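Local structure of 6-phosphogluconate dehydratase (Shewanella oneidensis, 2GP4) at residues S264-P269 with A362-F367; Q233-A238 with V420-E425; Q403-L408 with L412-G417; K176-L181 with M193-A198; T392-G395 with R399-T402. The protein catalyses the dehydration of 6-phosphogluconate to 2-dehydro-3-deoxy-6-phosphogluconate, a step of the Entner-Doudoroff pathway. All blocks are in the same frame, centred on the assembly; numbering follows the deposited sequence.

Interaction 1: residues S264-P269 with A362-F367; sequences SSFVNP and ADINHF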
# COMPACT_ATOMS: atom_id res chain seq x y z
N SER A 264 6.90 -15.30 -8.48
CA SER A 264 6.33 -15.13 -9.82
C SER A 264 6.34 -13.69 -10.35
O SER A 264 6.29 -13.48 -11.56
CB SER A 264 4.91 -15.70 -9.89
OG SER A 264 4.05 -14.96 -9.04
N SER A 265 6.41 -12.71 -9.46
CA SER A 265 6.30 -11.30 -9.86
C SER A 265 7.59 -10.70 -10.44
O SER A 265 7.56 -9.61 -11.02
CB SER A 265 5.77 -10.43 -8.71
OG SER A 265 6.43 -10.70 -7.49
N PHE A 266 8.70 -11.40 -10.29
CA PHE A 266 10.00 -10.87 -10.69
C PHE A 266 10.57 -11.48 -11.95
O PHE A 266 11.68 -11.16 -12.36
CB PHE A 266 11.01 -11.00 -9.55
CG PHE A 266 10.60 -10.27 -8.32
CD1 PHE A 266 10.81 -8.90 -8.21
CD2 PHE A 266 9.98 -10.94 -7.27
CE1 PHE A 266 10.42 -8.22 -7.07
CE2 PHE A 266 9.59 -10.27 -6.13
CZ PHE A 266 9.81 -8.90 -6.03
N VAL A 267 9.80 -12.37 -12.57
CA VAL A 267 10.20 -12.98 -13.83
C VAL A 267 9.91 -11.98 -14.95
O VAL A 267 8.83 -11.39 -15.00
CB VAL A 267 9.47 -14.32 -14.08
CG1 VAL A 267 10.01 -15.00 -15.33
CG2 VAL A 267 9.62 -15.23 -12.88
N ASN A 268 10.89 -11.79 -15.82
CA ASN A 268 10.76 -10.90 -16.97
C ASN A 268 9.61 -11.39 -17.85
O ASN A 268 9.41 -12.60 -17.97
CB ASN A 268 12.07 -10.90 -17.76
CG ASN A 268 12.35 -9.57 -18.44
OD1 ASN A 268 12.82 -8.63 -17.80
ND2 ASN A 268 12.06 -9.50 -19.73
N PRO A 269 8.82 -10.46 -18.43
CA PRO A 269 7.66 -10.82 -19.25
C PRO A 269 7.94 -11.77 -20.42
O PRO A 269 7.17 -12.71 -20.64
CB PRO A 269 7.16 -9.46 -19.77
CG PRO A 269 7.61 -8.49 -18.75
CD PRO A 269 8.96 -8.99 -18.31
N ALA A 362 18.61 1.85 -6.45
CA ALA A 362 18.40 0.46 -6.86
C ALA A 362 16.94 0.17 -7.20
O ALA A 362 16.05 0.41 -6.39
CB ALA A 362 18.89 -0.48 -5.78
N ASP A 363 16.72 -0.35 -8.40
CA ASP A 363 15.37 -0.70 -8.85
C ASP A 363 14.94 -2.06 -8.31
O ASP A 363 15.67 -2.70 -7.54
CB ASP A 363 15.26 -0.64 -10.39
CG ASP A 363 16.24 -1.58 -11.10
OD1 ASP A 363 16.20 -2.81 -10.87
OD2 ASP A 363 17.04 -1.08 -11.92
N ILE A 364 13.75 -2.50 -8.71
CA ILE A 364 13.17 -3.75 -8.25
C ILE A 364 14.01 -4.97 -8.66
O ILE A 364 14.20 -5.88 -7.85
CB ILE A 364 11.66 -3.89 -8.66
CG1 ILE A 364 10.95 -4.97 -7.84
CG2 ILE A 364 11.48 -4.12 -10.15
CD1 ILE A 364 10.48 -4.51 -6.47
N ASN A 365 14.53 -4.97 -9.89
CA ASN A 365 15.39 -6.05 -10.38
C ASN A 365 16.71 -6.17 -9.60
O ASN A 365 17.21 -7.28 -9.40
CB ASN A 365 15.67 -5.88 -11.88
CG ASN A 365 14.40 -5.98 -12.72
OD1 ASN A 365 13.76 -7.04 -12.79
ND2 ASN A 365 14.03 -4.88 -13.37
N HIS A 366 17.24 -5.02 -9.18
CA HIS A 366 18.43 -4.94 -8.33
C HIS A 366 18.11 -5.52 -6.95
O HIS A 366 18.92 -6.26 -6.38
CB HIS A 366 18.86 -3.47 -8.19
CG HIS A 366 20.25 -3.28 -7.66
ND1 HIS A 366 20.86 -4.17 -6.80
CD2 HIS A 366 21.14 -2.28 -7.86
CE1 HIS A 366 22.07 -3.73 -6.50
NE2 HIS A 366 22.27 -2.59 -7.13
N PHE A 367 16.94 -5.17 -6.43
CA PHE A 367 16.43 -5.72 -5.18
C PHE A 367 16.35 -7.25 -5.25
O PHE A 367 16.78 -7.94 -4.33
CB PHE A 367 15.05 -5.12 -4.86
CG PHE A 367 14.31 -5.83 -3.76
CD1 PHE A 367 14.69 -5.69 -2.43
CD2 PHE A 367 13.21 -6.62 -4.06
CE1 PHE A 367 14.00 -6.34 -1.42
CE2 PHE A 367 12.50 -7.28 -3.05
CZ PHE A 367 12.90 -7.13 -1.73
O HOH W 1 13.62 -7.60 -15.46
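Phe266, in the irregular segment 264-269, faces the first turn of helix 364-370. The backbones stay well apart: the closest pair of CA atoms, those of Phe266 and Asn365, is separated by 7.2 Å. The gap is bridged mainly by side chains. The Phe266 ring turns its edge to Ile364, and CG1 of Ile364 lies near the ring plane, 3.4 Å from Phe266 CE1. The two side chains cross at about a right angle. Ile364 CG1 is anti to the backbone N (chi1 -163°), which puts this branch and its CD1 atom beside Phe266 CE1. Phe367 adds a looser ring contact from one turn further on, with its CE2 atom 4.3 Å from Phe266 CZ. Phe266 CZ lies at the edge of the Phe367 ring.

The polar part is indirect. One water donates to Asn268 OD1 and to Asn365 OD1, at 2.7 Å from each oxygen. It ties the loop to the helix beside the apolar patch. Elsewhere around Phe266, the ring of His368 lies nearly parallel to it, and Leu252 and Met373 also touch it.

The helix start is fixed by its own cap. Asp363 OD1 accepts from His366 N at 3.0 Å, on the anti side of the carboxylate and 34° out of its plane. Asp363 O accepts from Phe367 N. The arrangement is that of an N-capped helix end packed against an interhelical loop, here within the largely helical N-terminal domain.

Interaction 2: residues Q233-A238 with V420-E425; sequences QSYHSA and VSLDTE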
# COMPACT_ATOMS: atom_id res chain seq x y z
N GLN A 233 23.35 -19.20 -14.92
CA GLN A 233 24.17 -18.29 -14.13
C GLN A 233 23.70 -18.19 -12.67
O GLN A 233 22.52 -18.35 -12.38
CB GLN A 233 24.21 -16.89 -14.77
CG GLN A 233 24.88 -16.83 -16.15
CD GLN A 233 26.29 -17.40 -16.16
OE1 GLN A 233 26.65 -18.19 -17.05
NE2 GLN A 233 27.10 -17.02 -15.18
N SER A 234 24.64 -17.93 -11.77
CA SER A 234 24.33 -17.77 -10.35
C SER A 234 23.87 -16.35 -10.03
O SER A 234 23.99 -15.43 -10.86
CB SER A 234 25.53 -18.14 -9.47
OG SER A 234 25.92 -19.49 -9.65
N TYR A 235 23.34 -16.20 -8.82
CA TYR A 235 22.96 -14.92 -8.25
C TYR A 235 24.08 -13.86 -8.32
O TYR A 235 23.80 -12.68 -8.54
CB TYR A 235 22.43 -15.13 -6.81
CG TYR A 235 23.43 -15.68 -5.76
CD1 TYR A 235 24.63 -16.31 -6.14
CD2 TYR A 235 23.14 -15.58 -4.39
CE1 TYR A 235 25.53 -16.79 -5.18
CE2 TYR A 235 24.03 -16.07 -3.42
CZ TYR A 235 25.22 -16.67 -3.82
OH TYR A 235 26.10 -17.16 -2.87
N HIS A 236 25.33 -14.30 -8.18
CA HIS A 236 26.50 -13.42 -8.28
C HIS A 236 26.51 -12.62 -9.58
O HIS A 236 26.70 -11.41 -9.56
CB HIS A 236 27.81 -14.22 -8.11
CG HIS A 236 28.28 -14.92 -9.35
ND1 HIS A 236 27.76 -16.13 -9.77
CD2 HIS A 236 29.23 -14.60 -10.26
CE1 HIS A 236 28.35 -16.51 -10.89
NE2 HIS A 236 29.25 -15.59 -11.21
N SER A 237 26.25 -13.32 -10.68
CA SER A 237 26.31 -12.75 -12.02
C SER A 237 25.11 -11.87 -12.35
O SER A 237 25.26 -10.86 -13.04
CB SER A 237 26.42 -13.85 -13.07
OG SER A 237 27.61 -14.60 -12.87
N ALA A 238 23.94 -12.24 -11.85
CA ALA A 238 22.74 -11.43 -12.03
C ALA A 238 22.87 -10.13 -11.25
O ALA A 238 22.60 -9.05 -11.78
CB ALA A 238 21.50 -12.20 -11.60
N VAL A 420 21.71 -15.24 2.53
CA VAL A 420 22.54 -14.06 2.73
C VAL A 420 22.23 -13.06 1.62
O VAL A 420 21.92 -13.45 0.49
CB VAL A 420 24.07 -14.43 2.79
CG1 VAL A 420 24.53 -15.18 1.54
CG2 VAL A 420 24.94 -13.19 3.02
N SER A 421 22.27 -11.77 1.94
CA SER A 421 22.13 -10.74 0.93
C SER A 421 23.46 -10.55 0.21
O SER A 421 24.51 -10.54 0.84
CB SER A 421 21.67 -9.41 1.55
OG SER A 421 21.57 -8.40 0.57
N LEU A 422 23.40 -10.39 -1.11
CA LEU A 422 24.59 -10.11 -1.91
C LEU A 422 24.89 -8.62 -2.00
O LEU A 422 25.95 -8.22 -2.48
CB LEU A 422 24.45 -10.69 -3.32
CG LEU A 422 24.44 -12.20 -3.53
CD1 LEU A 422 24.25 -12.47 -5.00
CD2 LEU A 422 25.73 -12.85 -3.03
N ASP A 423 23.96 -7.78 -1.54
CA ASP A 423 24.14 -6.34 -1.60
C ASP A 423 23.46 -5.65 -0.41
O ASP A 423 22.27 -5.32 -0.46
CB ASP A 423 23.62 -5.79 -2.93
CG ASP A 423 24.09 -4.38 -3.22
OD1 ASP A 423 24.53 -3.66 -2.28
OD2 ASP A 423 24.02 -3.97 -4.40
N THR A 424 24.24 -5.41 0.64
CA THR A 424 23.74 -4.82 1.89
C THR A 424 23.52 -3.31 1.83
O THR A 424 23.18 -2.67 2.83
CB THR A 424 24.65 -5.17 3.10
OG1 THR A 424 26.00 -4.77 2.82
CG2 THR A 424 24.61 -6.67 3.40
N GLU A 425 23.71 -2.72 0.65
CA GLU A 425 23.26 -1.36 0.40
C GLU A 425 21.82 -1.32 -0.13
O GLU A 425 21.19 -0.27 -0.12
CB GLU A 425 24.21 -0.63 -0.56
CG GLU A 425 25.45 -0.05 0.12
CD GLU A 425 26.25 0.87 -0.80
OE1 GLU A 425 26.60 0.44 -1.93
OE2 GLU A 425 26.55 2.02 -0.39
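Leu422 points from the irregular segment 420-425 at the first turn of helix 235-243; the nearest CA atoms, those of His236 and Leu422, are 7.4 Å apart. Tyr235 receives it. Leu422 CD1 sits over one face of the phenol ring, 3.7 Å from the ring centroid and 29° off the normal, in a CH-pi contact. Its nearest ring atoms are CG and CD2 of Tyr235. The second methyl, Leu422 CD2, lies over the same ring nearer the rim, 3.7 Å from Tyr235 CE2. The two side chains cross at about a right angle. Tyr235 CG stands between its backbone N and carbonyl carbon (chi1 64°), which places the ring beside the leucine. Leu422 CD1 also reaches the start of the helix backbone, 3.8 Å from His236 N.

The contact is a surface one, where a long connection after the hairpin strand 411-416 runs past the N-terminal end of a helix. Ser234 holds the N-cap position of that helix, but its side chain makes no capping bond. Two side-chain turns follow one another in the connection, the first spanning Leu422. Ser421 OG accepts from Asp423 N at 3.2 Å, an ST turn, and also bonds to Leu427 O. Asp423 OD1 accepts from Glu425 N at 3.2 Å, an Asx turn, with the donor 30° out of the carboxylate plane. The backbone of Leu422 is hydrogen-bonded to Ala370, and the Asp423 side chain touches His366 and Ala370 of helix 364-370.

Interaction 3: residues Q403-L408 with L412-G417; sequences QEPKLL and LRWVDG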
# COMPACT_ATOMS: atom_id res chain seq x y z
N GLN A 403 11.03 -19.98 -1.28
CA GLN A 403 11.52 -20.71 -2.45
C GLN A 403 11.31 -19.93 -3.75
O GLN A 403 10.40 -19.11 -3.86
CB GLN A 403 10.87 -22.09 -2.54
CG GLN A 403 11.29 -23.07 -1.47
CD GLN A 403 11.26 -24.51 -1.95
OE1 GLN A 403 10.33 -24.93 -2.66
NE2 GLN A 403 12.27 -25.29 -1.57
N GLU A 404 12.16 -20.22 -4.73
CA GLU A 404 12.19 -19.48 -5.98
C GLU A 404 11.97 -20.39 -7.18
O GLU A 404 12.54 -21.49 -7.23
CB GLU A 404 13.52 -18.74 -6.15
CG GLU A 404 13.78 -17.66 -5.12
CD GLU A 404 15.03 -16.84 -5.43
OE1 GLU A 404 16.12 -17.44 -5.61
OE2 GLU A 404 14.91 -15.60 -5.49
N PRO A 405 11.16 -19.94 -8.16
CA PRO A 405 10.90 -20.73 -9.36
C PRO A 405 12.09 -20.74 -10.31
O PRO A 405 12.79 -19.75 -10.45
CB PRO A 405 9.70 -20.03 -9.99
CG PRO A 405 9.79 -18.62 -9.51
CD PRO A 405 10.43 -18.66 -8.17
N LYS A 406 12.30 -21.89 -10.95
CA LYS A 406 13.37 -22.07 -11.92
C LYS A 406 12.85 -22.91 -13.07
O LYS A 406 12.00 -23.78 -12.87
CB LYS A 406 14.58 -22.77 -11.29
CG LYS A 406 15.31 -21.98 -10.21
CD LYS A 406 16.30 -21.00 -10.80
CE LYS A 406 17.16 -20.39 -9.70
NZ LYS A 406 17.76 -19.10 -10.13
N LEU A 407 13.36 -22.65 -14.26
CA LEU A 407 13.06 -23.49 -15.41
C LEU A 407 14.31 -24.28 -15.78
O LEU A 407 15.14 -23.83 -16.58
CB LEU A 407 12.54 -22.65 -16.57
CG LEU A 407 11.87 -23.35 -17.76
CD1 LEU A 407 10.62 -24.12 -17.34
CD2 LEU A 407 11.54 -22.33 -18.84
N LEU A 408 14.45 -25.46 -15.18
CA LEU A 408 15.65 -26.29 -15.34
C LEU A 408 15.40 -27.46 -16.27
O LEU A 408 14.52 -28.29 -16.02
CB LEU A 408 16.14 -26.80 -13.97
CG LEU A 408 16.30 -25.80 -12.82
CD1 LEU A 408 16.54 -26.52 -11.50
CD2 LEU A 408 17.41 -24.80 -13.07
N LEU A 412 9.71 -26.80 -14.81
CA LEU A 412 9.48 -25.80 -13.78
C LEU A 412 9.65 -26.40 -12.38
O LEU A 412 8.90 -27.30 -11.99
CB LEU A 412 8.09 -25.18 -13.94
CG LEU A 412 7.53 -24.28 -12.83
CD1 LEU A 412 8.40 -23.05 -12.60
CD2 LEU A 412 6.09 -23.88 -13.15
N ARG A 413 10.64 -25.90 -11.64
CA ARG A 413 10.91 -26.36 -10.29
C ARG A 413 11.04 -25.20 -9.32
O ARG A 413 11.47 -24.10 -9.70
CB ARG A 413 12.22 -27.16 -10.23
CG ARG A 413 12.40 -28.22 -11.30
CD ARG A 413 13.70 -28.96 -11.07
NE ARG A 413 13.63 -29.79 -9.87
CZ ARG A 413 13.51 -31.11 -9.87
NH1 ARG A 413 13.46 -31.78 -11.01
NH2 ARG A 413 13.45 -31.76 -8.72
N TRP A 414 10.68 -25.44 -8.06
CA TRP A 414 10.94 -24.47 -7.00
C TRP A 414 12.15 -24.91 -6.17
O TRP A 414 12.24 -26.07 -5.76
CB TRP A 414 9.69 -24.26 -6.14
CG TRP A 414 8.80 -23.14 -6.65
CD1 TRP A 414 8.85 -21.83 -6.28
CD2 TRP A 414 7.77 -23.24 -7.64
NE1 TRP A 414 7.90 -21.11 -6.97
CE2 TRP A 414 7.22 -21.95 -7.81
CE3 TRP A 414 7.24 -24.30 -8.40
CZ2 TRP A 414 6.18 -21.68 -8.70
CZ3 TRP A 414 6.20 -24.03 -9.30
CH2 TRP A 414 5.68 -22.73 -9.44
N VAL A 415 13.09 -23.99 -5.98
CA VAL A 415 14.34 -24.29 -5.28
C VAL A 415 14.51 -23.37 -4.07
O VAL A 415 13.82 -22.36 -3.95
CB VAL A 415 15.58 -24.17 -6.22
CG1 VAL A 415 15.52 -25.22 -7.33
CG2 VAL A 415 15.69 -22.78 -6.80
N ASP A 416 15.42 -23.73 -3.17
CA ASP A 416 15.71 -22.92 -1.99
C ASP A 416 16.25 -21.55 -2.37
O ASP A 416 17.15 -21.44 -3.19
CB ASP A 416 16.71 -23.63 -1.07
CG ASP A 416 16.04 -24.53 -0.04
OD1 ASP A 416 14.85 -24.89 -0.21
OD2 ASP A 416 16.72 -24.88 0.94
N GLY A 417 15.67 -20.51 -1.77
CA GLY A 417 16.13 -19.15 -1.95
C GLY A 417 17.36 -18.84 -1.13
O GLY A 417 17.78 -19.66 -0.30
O HOH W 2 17.67 -19.43 -4.94
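The Gln403 side chain reaches across the partner strand to Asp416. Its CB lies 3.3 Å from Val415 O, and CG passes the same carbonyl at 3.6 Å. CD is still 3.9 Å from Val415 O. At the tip the amide divides its contacts. OE1 rests 3.6 Å from Trp414 CB, while NE2 donates to Asp416 OD1 at 2.9 Å. This acceptor lies in the amide plane, but the carboxylate is turned 69° to it. The chain is extended beyond CG (chi2 -150°), which carries the amide past Val415 O to the Asp416 carboxylate.

The segments form an antiparallel beta hairpin, with strand directions 144° apart. Glu404 with Val415 and Lys406 with Arg413 are the hydrogen-bonded pairs, each joined by two backbone bonds. Pro405 and Trp414 form a non-hydrogen-bonded pair between them. Pro405 CB sits over one face of the indole, 4.0 Å from the centroid of the five-membered ring, in a CH-pi contact. The indole NE1 is bonded to Pro262 O, outside the hairpin. On the other side of the sheet, Lys406 CG packs 3.5 Å from Val415 CG2, and the ammonium goes on to Leu228 O. A water donates to both Glu404 OE1 and Asp416 O.

Interaction 4: residues K176-L181 with M193-A198; sequences KIVPGL and MLFVPA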
# COMPACT_ATOMS: atom_id res chain seq x y z
N LYS A 176 -2.61 1.08 -8.07
CA LYS A 176 -4.02 1.40 -8.25
C LYS A 176 -4.80 0.14 -8.65
O LYS A 176 -5.91 -0.12 -8.15
CB LYS A 176 -4.23 2.54 -9.27
CG LYS A 176 -3.28 2.53 -10.47
CD LYS A 176 -2.08 3.45 -10.28
CE LYS A 176 -0.90 2.99 -11.15
NZ LYS A 176 -0.01 4.09 -11.61
N ILE A 177 -4.19 -0.65 -9.54
CA ILE A 177 -4.71 -1.96 -9.88
C ILE A 177 -4.07 -2.96 -8.93
O ILE A 177 -2.95 -2.75 -8.47
CB ILE A 177 -4.43 -2.31 -11.36
CG1 ILE A 177 -4.74 -1.10 -12.25
CG2 ILE A 177 -5.27 -3.50 -11.80
CD1 ILE A 177 -4.36 -1.27 -13.71
N VAL A 178 -4.79 -4.04 -8.65
CA VAL A 178 -4.46 -5.03 -7.61
C VAL A 178 -5.36 -4.80 -6.39
O VAL A 178 -6.17 -5.66 -6.09
CB VAL A 178 -2.95 -5.15 -7.22
CG1 VAL A 178 -2.79 -5.92 -5.92
CG2 VAL A 178 -2.15 -5.84 -8.31
N PRO A 179 -5.24 -3.64 -5.70
CA PRO A 179 -6.14 -3.43 -4.57
C PRO A 179 -7.60 -3.41 -5.00
O PRO A 179 -8.45 -3.98 -4.31
CB PRO A 179 -5.72 -2.07 -4.03
CG PRO A 179 -4.31 -1.90 -4.48
CD PRO A 179 -4.32 -2.49 -5.85
N GLY A 180 -7.88 -2.76 -6.13
CA GLY A 180 -9.21 -2.74 -6.73
C GLY A 180 -9.70 -4.12 -7.09
O GLY A 180 -10.83 -4.49 -6.78
N LEU A 181 -8.84 -4.90 -7.75
CA LEU A 181 -9.15 -6.29 -8.09
C LEU A 181 -9.39 -7.09 -6.82
O LEU A 181 -10.38 -7.82 -6.73
CB LEU A 181 -8.02 -6.92 -8.90
CG LEU A 181 -7.80 -6.41 -10.33
CD1 LEU A 181 -6.35 -6.65 -10.75
CD2 LEU A 181 -8.78 -7.06 -11.31
N MSE A 193 -8.82 -18.17 -6.03
CA MSE A 193 -8.27 -17.29 -7.05
C MSE A 193 -6.78 -17.12 -6.88
O MSE A 193 -6.25 -17.25 -5.78
CB MSE A 193 -8.95 -15.92 -7.02
CG MSE A 193 -10.41 -15.93 -7.42
SE MSE A 193 -11.16 -14.16 -7.25
CE MSE A 193 -13.05 -14.58 -7.29
N LEU A 194 -6.10 -16.85 -8.00
CA LEU A 194 -4.69 -16.52 -8.00
C LEU A 194 -4.46 -15.27 -8.82
O LEU A 194 -5.07 -15.10 -9.88
CB LEU A 194 -3.86 -17.66 -8.60
CG LEU A 194 -3.40 -18.80 -7.70
CD1 LEU A 194 -4.53 -19.77 -7.37
CD2 LEU A 194 -2.26 -19.53 -8.37
N PHE A 195 -3.59 -14.40 -8.32
CA PHE A 195 -3.08 -13.28 -9.11
C PHE A 195 -1.97 -13.79 -10.03
O PHE A 195 -1.12 -14.58 -9.62
CB PHE A 195 -2.57 -12.17 -8.20
CG PHE A 195 -3.66 -11.28 -7.64
CD1 PHE A 195 -4.39 -11.67 -6.52
CD2 PHE A 195 -3.95 -10.05 -8.24
CE1 PHE A 195 -5.39 -10.85 -6.00
CE2 PHE A 195 -4.95 -9.23 -7.73
CZ PHE A 195 -5.67 -9.63 -6.61
N VAL A 196 -2.00 -13.34 -11.28
CA VAL A 196 -1.03 -13.75 -12.29
C VAL A 196 -0.26 -12.51 -12.78
O VAL A 196 -0.76 -11.76 -13.61
CB VAL A 196 -1.70 -14.49 -13.47
CG1 VAL A 196 -0.66 -15.04 -14.43
CG2 VAL A 196 -2.59 -15.62 -12.98
N PRO A 197 0.95 -12.29 -12.24
CA PRO A 197 1.71 -11.09 -12.57
C PRO A 197 2.37 -11.15 -13.94
O PRO A 197 2.68 -12.24 -14.45
CB PRO A 197 2.78 -11.05 -11.48
CG PRO A 197 3.00 -12.47 -11.13
CD PRO A 197 1.67 -13.16 -11.29
N ALA A 198 2.59 -9.98 -14.54
CA ALA A 198 3.26 -9.87 -15.83
C ALA A 198 4.78 -9.80 -15.66
O ALA A 198 5.53 -10.28 -16.51
CB ALA A 198 2.75 -8.66 -16.59
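Val178 and Leu181 meet Phe195 inside a beta-alpha-beta unit made of strand 167-171, helix 179-186 and strand 193-195. The contact joins the start of the helix to the end of the second strand. It is small and apolar, and the nearest CA atoms, those of Val178 and Phe195, are 8.5 Å apart. The far end of the Phe195 ring does the touching. Its CE2 atom lies 4.0 Å from Leu181 CB and 4.3 Å from Val178 CG1. The neighbouring CZ atom is 4.0 Å from Val178 O. Leu181 CB and Val178 O approach the ring obliquely. Phe195 CG is anti to its carbonyl carbon (chi1 -80°), which carries the ring off the strand to the start of the helix. Val178 is the N-cap residue, and Pro179 is the first residue of the helix.

All three residues are buried. Leu181 also packs on Ile152 and Thr156 of helix 145-160. Phe195 touches Leu170 of the parallel neighbour strand 167-171, and its backbone is hydrogen-bonded to Leu259. The next residue, Val196, touches both that strand and helix 272-287.

Interaction 5: residues T392-G395 with R399-T402; sequences TVAG and RRYT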
# COMPACT_ATOMS: atom_id res chain seq x y z
N THR A 392 -1.91 -20.57 1.67
CA THR A 392 -1.59 -19.74 0.51
C THR A 392 -2.04 -20.45 -0.76
O THR A 392 -2.39 -21.64 -0.73
CB THR A 392 -0.08 -19.39 0.42
OG1 THR A 392 0.65 -20.50 -0.11
CG2 THR A 392 0.51 -19.00 1.77
N VAL A 393 -2.02 -19.72 -1.87
CA VAL A 393 -2.37 -20.29 -3.17
C VAL A 393 -1.43 -21.41 -3.62
O VAL A 393 -1.77 -22.18 -4.51
CB VAL A 393 -2.48 -19.20 -4.27
CG1 VAL A 393 -3.60 -18.22 -3.94
CG2 VAL A 393 -1.15 -18.47 -4.45
N ALA A 394 -0.25 -21.50 -2.99
CA ALA A 394 0.73 -22.53 -3.30
C ALA A 394 0.69 -23.69 -2.30
O ALA A 394 1.46 -24.64 -2.42
CB ALA A 394 2.14 -21.94 -3.34
N GLY A 395 -0.21 -23.60 -1.33
CA GLY A 395 -0.30 -24.60 -0.27
C GLY A 395 -0.13 -23.98 1.11
O GLY A 395 0.09 -22.77 1.24
N ARG A 399 6.50 -20.56 4.61
CA ARG A 399 7.88 -20.95 4.29
C ARG A 399 8.05 -21.34 2.82
O ARG A 399 9.17 -21.33 2.29
CB ARG A 399 8.32 -22.09 5.22
CG ARG A 399 9.82 -22.22 5.48
CD ARG A 399 10.45 -20.96 6.09
NE ARG A 399 10.38 -20.88 7.55
CZ ARG A 399 11.24 -20.17 8.30
NH1 ARG A 399 12.25 -19.52 7.74
NH2 ARG A 399 11.11 -20.13 9.61
N ARG A 400 6.93 -21.66 2.16
CA ARG A 400 6.90 -21.94 0.72
C ARG A 400 7.33 -20.73 -0.11
O ARG A 400 7.78 -20.86 -1.25
CB ARG A 400 5.50 -22.35 0.27
CG ARG A 400 5.04 -23.69 0.77
CD ARG A 400 3.57 -23.92 0.43
NE ARG A 400 3.09 -25.18 0.99
CZ ARG A 400 3.26 -26.37 0.42
NH1 ARG A 400 3.91 -26.48 -0.73
NH2 ARG A 400 2.78 -27.46 1.00
N TYR A 401 7.18 -19.54 0.48
CA TYR A 401 7.52 -18.30 -0.20
C TYR A 401 8.98 -17.90 -0.02
O TYR A 401 9.41 -16.85 -0.51
CB TYR A 401 6.53 -17.19 0.17
CG TYR A 401 5.23 -17.37 -0.57
CD1 TYR A 401 4.29 -18.31 -0.15
CD2 TYR A 401 4.97 -16.65 -1.72
CE1 TYR A 401 3.12 -18.51 -0.85
CE2 TYR A 401 3.79 -16.83 -2.43
CZ TYR A 401 2.87 -17.77 -1.99
OH TYR A 401 1.69 -17.97 -2.68
N THR A 402 9.75 -18.75 0.66
CA THR A 402 11.21 -18.61 0.72
C THR A 402 11.86 -19.36 -0.44
O THR A 402 13.08 -19.40 -0.56
CB THR A 402 11.80 -19.10 2.06
OG1 THR A 402 11.66 -20.53 2.16
CG2 THR A 402 11.11 -18.44 3.23
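Tyr401 lays its ring edge against Thr392, the first residue of a type I beta turn that runs to Gly395. The same threonine forms an ST turn, its OG1 accepting from Ala394 N at 3.2 Å. This is the tight, buried part of the contact. Thr392 OG1 lies in the ring plane, 3.3 Å from Tyr401 CE1, and Thr392 CB is 3.6 Å from the same atom. Tyr401 OH is 3.4 Å from Val393 CG2, and the two side chains cross at about a right angle. Tyr401 OH is hydrogen-bonded to Gln260 O, and this fixes the far end of the ring.

The Arg400 part is looser and lies toward solvent. The chain is extended from CG to NE (chi2 172°), and the guanidinium carries one face over Gly395 CA and Ala394 O. Arg400 NE is 3.4 Å from Gly395 C, and it bonds to Tyr396 O, not to the turn. Having no side chain, Gly395 leaves room for this flat group. Its carbonyl oxygen is gripped twice from within the turn: by Thr392 N at 3.0 Å and by Thr392 OG1 at 2.7 Å, the hydroxyl lying on a lone pair in the carbonyl plane.

Interactions 1, 4 and 5 are buried, whereas 2 and 3 lie at the surface. Interaction 4, closest to the chain centre, is apolar packing of side chains with one backbone carbonyl. Interaction 1 adds a water bridge to its apolar patch, and interaction 5 sets an aromatic edge against a hydrogen-bonded turn. Only interaction 3 is held by direct hydrogen bonds between its two segments. Interactions 1 and 2 both touch helix 364-370 and meet where His366 packs on Asp423. Interactions 1 and 4 meet at Ser264 and Pro197, and 4 and 5 at Leu194 and Val393. Thr402 O and Gly417 N probably bond, linking 5 to 3. Interaction 2 closes a long loop that contains interactions 1, 3 and 5.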